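Local coordinates for mosquitocidal toxin (Bacillus sphaericus, PDB 2CB4), which probably acts as an insecticidal ADP-ribosyltransferase toxin against mosquitoes, the present chain being its catalytic domain, at residues 81-86 against 149-154. The protein carries 1 engineered substitution. Residues are numbered along the deposited sequence; the frame is centred on the assembly and turned at random.
Sequences WDRRPP and NIIYRY
W81 and D82 pair with R153 and Y152 in the mixed sheet of an ADP-ribosyltransferase fold. Strand 78-82 runs antiparallel to strand 150-156, then leaves it for helix 86-92. D82 and Y152 form the hydrogen-bonded pair. D82 N gives to Y152 O at 2.9 Å, and Y152 N gives back to D82 O at 2.8 Å. W81 and R153 form the adjacent non-hydrogen-bonded pair. R153 CG is anti to the backbone N (chi1 -162°), which sets it over the centre of the W81 six-membered ring in a CH-pi contact, 3.6 Å from the centroid. The guanidinium is turned nearly perpendicular to the indole, 82° between planes; the aliphatic CG and CD, not the guanidinium, cover the indole face.

R83 lies beyond the last paired residue. Its chain bends at chi2 (-89°), and I151 CB sits over the centre of its guanidinium. NH1 makes a weak bond to I150 O. N148 O also accepts from NH1, and salt bridges from NH1 to D243 and from NE to D258 probably offset the buried charge. One water donates to both R83 O and I150 O and bridges the diverging backbones.

D82 OD1 accepts from R84 N, an Asx turn, and from R84 NE. R84 NH2 meets D82 OD2 at 2.8 Å, completing a side-on salt bridge; R80 is a second cationic partner of OD2. P85, the N-cap residue of helix 86-92, lays its CA over one face of the Y152 ring, toward the rim, a CH-pi contact. P86 CD comes within 3.5 Å of Y152 CE1. Y152 OH bonds to N241 O, and W81 NE1 to W141 O. The Y154 hydroxyl donates to R84 O, with OH to O at 2.7 Å and the acceptor in plane at the ring edge.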
ATOM      1  N   TRP A  81     -36.585 -12.645   8.361  1.00 24.03           N
ATOM      2  CA  TRP A  81     -36.293 -13.305   7.094  1.00 23.14           C
ATOM      3  C   TRP A  81     -34.891 -12.861   6.718  1.00 26.24           C
ATOM      4  O   TRP A  81     -34.603 -11.663   6.684  1.00 24.63           O
ATOM      5  CB  TRP A  81     -37.258 -12.809   6.018  1.00 21.19           C
ATOM      6  CG  TRP A  81     -38.657 -13.310   6.250  1.00 21.29           C
ATOM      7  CD1 TRP A  81     -39.717 -12.617   6.829  1.00 23.34           C
ATOM      8  CD2 TRP A  81     -39.177 -14.592   5.870  1.00 20.62           C
ATOM      9  NE1 TRP A  81     -40.833 -13.414   6.859  1.00 21.94           N
ATOM     10  CE2 TRP A  81     -40.542 -14.632   6.290  1.00 23.63           C
ATOM     11  CE3 TRP A  81     -38.615 -15.735   5.280  1.00 21.01           C
ATOM     12  CZ2 TRP A  81     -41.358 -15.758   6.083  1.00 22.17           C
ATOM     13  CZ3 TRP A  81     -39.440 -16.850   5.060  1.00 21.79           C
ATOM     14  CH2 TRP A  81     -40.798 -16.843   5.448  1.00 22.14           C
ATOM     15  N   ASP A  82     -34.019 -13.822   6.423  1.00 22.57           N
ATOM     16  CA  ASP A  82     -32.637 -13.489   6.078  1.00 22.02           C
ATOM     17  C   ASP A  82     -32.076 -14.540   5.123  1.00 25.56           C
ATOM     18  O   ASP A  82     -32.378 -15.742   5.259  1.00 25.48           O
ATOM     19  CB  ASP A  82     -31.762 -13.396   7.365  1.00 22.11           C
ATOM     20  CG  ASP A  82     -30.602 -12.407   7.229  1.00 28.13           C
ATOM     21  OD1 ASP A  82     -29.713 -12.654   6.393  1.00 30.55           O
ATOM     22  OD2 ASP A  82     -30.554 -11.382   7.951  1.00 28.21           O
ATOM     23  N   ARG A  83     -31.260 -14.091   4.172  1.00 21.19           N
ATOM     24  CA  ARG A  83     -30.642 -15.013   3.205  1.00 21.68           C
ATOM     25  C   ARG A  83     -29.377 -15.674   3.784  1.00 25.53           C
ATOM     26  O   ARG A  83     -28.920 -16.656   3.238  1.00 25.71           O
ATOM     27  CB  ARG A  83     -30.321 -14.309   1.860  1.00 22.06           C
ATOM     28  CG  ARG A  83     -31.551 -13.716   1.099  1.00 22.58           C
ATOM     29  CD  ARG A  83     -32.167 -14.730   0.166  1.00 20.38           C
ATOM     30  NE  ARG A  83     -33.481 -14.361  -0.377  1.00 20.28           N
ATOM     31  CZ  ARG A  83     -34.225 -15.196  -1.100  1.00 30.21           C
ATOM     32  NH1 ARG A  83     -33.753 -16.380  -1.393  1.00 20.13           N
ATOM     33  NH2 ARG A  83     -35.419 -14.873  -1.523  1.00 22.64           N
ATOM     34  N   ARG A  84     -28.854 -15.155   4.904  1.00 22.08           N
ATOM     35  CA  ARG A  84     -27.660 -15.696   5.549  1.00 21.78           C
ATOM     36  C   ARG A  84     -27.956 -16.943   6.374  1.00 26.31           C
ATOM     37  O   ARG A  84     -28.955 -17.003   7.071  1.00 24.84           O
ATOM     38  CB  ARG A  84     -26.913 -14.617   6.352  1.00 18.52           C
ATOM     39  CG  ARG A  84     -26.418 -13.460   5.476  1.00 16.54           C
ATOM     40  CD  ARG A  84     -25.941 -12.275   6.343  1.00 21.55           C
ATOM     41  NE  ARG A  84     -27.075 -11.665   7.045  1.00 24.93           N
ATOM     42  CZ  ARG A  84     -26.971 -10.840   8.075  1.00 37.19           C
ATOM     43  NH1 ARG A  84     -25.772 -10.501   8.531  1.00 23.24           N
ATOM     44  NH2 ARG A  84     -28.071 -10.359   8.654  1.00 22.73           N
ATOM     45  N   PRO A  85     -27.084 -17.956   6.271  1.00 24.29           N
ATOM     46  CA  PRO A  85     -27.329 -19.232   6.955  1.00 22.11           C
ATOM     47  C   PRO A  85     -26.906 -19.301   8.409  1.00 25.39           C
ATOM     48  O   PRO A  85     -26.199 -18.418   8.907  1.00 25.30           O
ATOM     49  CB  PRO A  85     -26.546 -20.220   6.099  1.00 22.55           C
ATOM     50  CG  PRO A  85     -25.331 -19.382   5.634  1.00 25.77           C
ATOM     51  CD  PRO A  85     -25.817 -17.982   5.485  1.00 22.13           C
ATOM     52  N   PRO A  86     -27.338 -20.371   9.091  1.00 21.55           N
ATOM     53  CA  PRO A  86     -27.030 -20.552  10.517  1.00 20.34           C
ATOM     54  C   PRO A  86     -25.546 -20.462  10.917  1.00 25.77           C
ATOM     55  O   PRO A  86     -25.237 -19.981  12.015  1.00 25.56           O
ATOM     56  CB  PRO A  86     -27.633 -21.933  10.863  1.00 20.80           C
ATOM     57  CG  PRO A  86     -28.336 -22.408   9.690  1.00 24.46           C
ATOM     58  CD  PRO A  86     -28.143 -21.482   8.534  1.00 20.54           C
ATOM     59  N   ASN A 149     -35.279 -19.509  -4.453  1.00 26.13           N
ATOM     60  CA  ASN A 149     -34.042 -19.983  -3.885  1.00 25.49           C
ATOM     61  C   ASN A 149     -34.104 -20.315  -2.405  1.00 27.99           C
ATOM     62  O   ASN A 149     -35.107 -20.859  -1.932  1.00 28.56           O
ATOM     63  CB  ASN A 149     -32.889 -19.025  -4.251  1.00 25.99           C
ATOM     64  CG  ASN A 149     -32.835 -18.731  -5.766  1.00 47.40           C
ATOM     65  OD1 ASN A 149     -33.079 -17.614  -6.205  1.00 52.47           O
ATOM     66  ND2 ASN A 149     -32.569 -19.752  -6.544  1.00 38.11           N
ATOM     67  N   ILE A 150     -33.020 -20.011  -1.695  1.00 23.07           N
ATOM     68  CA  ILE A 150     -32.867 -20.318  -0.280  1.00 22.66           C
ATOM     69  C   ILE A 150     -33.010 -19.100   0.631  1.00 26.62           C
ATOM     70  O   ILE A 150     -32.282 -18.112   0.503  1.00 24.65           O
ATOM     71  CB  ILE A 150     -31.453 -20.924  -0.021  1.00 24.84           C
ATOM     72  CG1 ILE A 150     -31.221 -22.112  -0.964  1.00 24.89           C
ATOM     73  CG2 ILE A 150     -31.273 -21.310   1.469  1.00 22.03           C
ATOM     74  CD1 ILE A 150     -29.802 -22.679  -0.907  1.00 21.17           C
ATOM     75  N   ILE A 151     -33.939 -19.199   1.576  1.00 22.87           N
ATOM     76  CA  ILE A 151     -34.158 -18.130   2.532  1.00 21.08           C
ATOM     77  C   ILE A 151     -34.415 -18.758   3.902  1.00 25.92           C
ATOM     78  O   ILE A 151     -34.906 -19.903   4.016  1.00 24.95           O
ATOM     79  CB  ILE A 151     -35.302 -17.161   2.079  1.00 22.92           C
ATOM     80  CG1 ILE A 151     -35.258 -15.864   2.906  1.00 22.34           C
ATOM     81  CG2 ILE A 151     -36.678 -17.850   2.147  1.00 22.07           C
ATOM     82  CD1 ILE A 151     -36.087 -14.756   2.349  1.00 15.83           C
ATOM     83  N   TYR A 152     -34.057 -18.020   4.942  1.00 23.55           N
ATOM     84  CA  TYR A 152     -34.237 -18.480   6.319  1.00 22.10           C
ATOM     85  C   TYR A 152     -35.229 -17.580   7.058  1.00 26.39           C
ATOM     86  O   TYR A 152     -35.279 -16.375   6.835  1.00 24.82           O
ATOM     87  CB  TYR A 152     -32.878 -18.446   7.052  1.00 21.96           C
ATOM     88  CG  TYR A 152     -31.857 -19.392   6.433  1.00 22.07           C
ATOM     89  CD1 TYR A 152     -31.738 -20.719   6.885  1.00 22.49           C
ATOM     90  CD2 TYR A 152     -31.060 -18.984   5.346  1.00 21.87           C
ATOM     91  CE1 TYR A 152     -30.859 -21.595   6.288  1.00 21.43           C
ATOM     92  CE2 TYR A 152     -30.178 -19.881   4.728  1.00 21.79           C
ATOM     93  CZ  TYR A 152     -30.087 -21.182   5.207  1.00 28.89           C
ATOM     94  OH  TYR A 152     -29.197 -22.088   4.647  1.00 29.32           O
ATOM     95  N   ARG A 153     -36.009 -18.177   7.951  1.00 24.42           N
ATOM     96  CA  ARG A 153     -36.928 -17.425   8.791  1.00 23.29           C
ATOM     97  C   ARG A 153     -36.489 -17.711  10.225  1.00 26.31           C
ATOM     98  O   ARG A 153     -36.759 -18.780  10.766  1.00 26.06           O
ATOM     99  CB  ARG A 153     -38.377 -17.877   8.584  1.00 22.13           C
ATOM    100  CG  ARG A 153     -39.413 -16.825   9.102  1.00 24.18           C
ATOM    101  CD  ARG A 153     -40.796 -17.465   9.093  1.00 28.54           C
ATOM    102  NE  ARG A 153     -40.957 -18.224  10.304  1.00 37.89           N
ATOM    103  CZ  ARG A 153     -42.116 -18.564  10.829  1.00 47.41           C
ATOM    104  NH1 ARG A 153     -43.239 -18.236  10.225  1.00 31.55           N
ATOM    105  NH2 ARG A 153     -42.137 -19.240  11.962  1.00 37.70           N
ATOM    106  N   TYR A 154     -35.766 -16.768  10.810  1.00 22.01           N
ATOM    107  CA  TYR A 154     -35.260 -16.907  12.163  1.00 21.52           C
ATOM    108  C   TYR A 154     -36.308 -16.536  13.195  1.00 25.46           C
ATOM    109  O   TYR A 154     -37.071 -15.571  12.995  1.00 23.39           O
ATOM    110  CB  TYR A 154     -33.986 -16.042  12.359  1.00 22.50           C
ATOM    111  CG  TYR A 154     -32.793 -16.565  11.570  1.00 24.70           C
ATOM    112  CD1 TYR A 154     -31.913 -17.483  12.142  1.00 26.39           C
ATOM    113  CD2 TYR A 154     -32.561 -16.162  10.227  1.00 24.95           C
ATOM    114  CE1 TYR A 154     -30.829 -17.990  11.433  1.00 26.39           C
ATOM    115  CE2 TYR A 154     -31.457 -16.672   9.500  1.00 24.80           C
ATOM    116  CZ  TYR A 154     -30.617 -17.589  10.123  1.00 29.48           C
ATOM    117  OH  TYR A 154     -29.567 -18.112   9.455  1.00 26.70           O
TER
HETATM  118  O   HOH W   1     -29.581 -17.772   0.721  1.00 29.71           O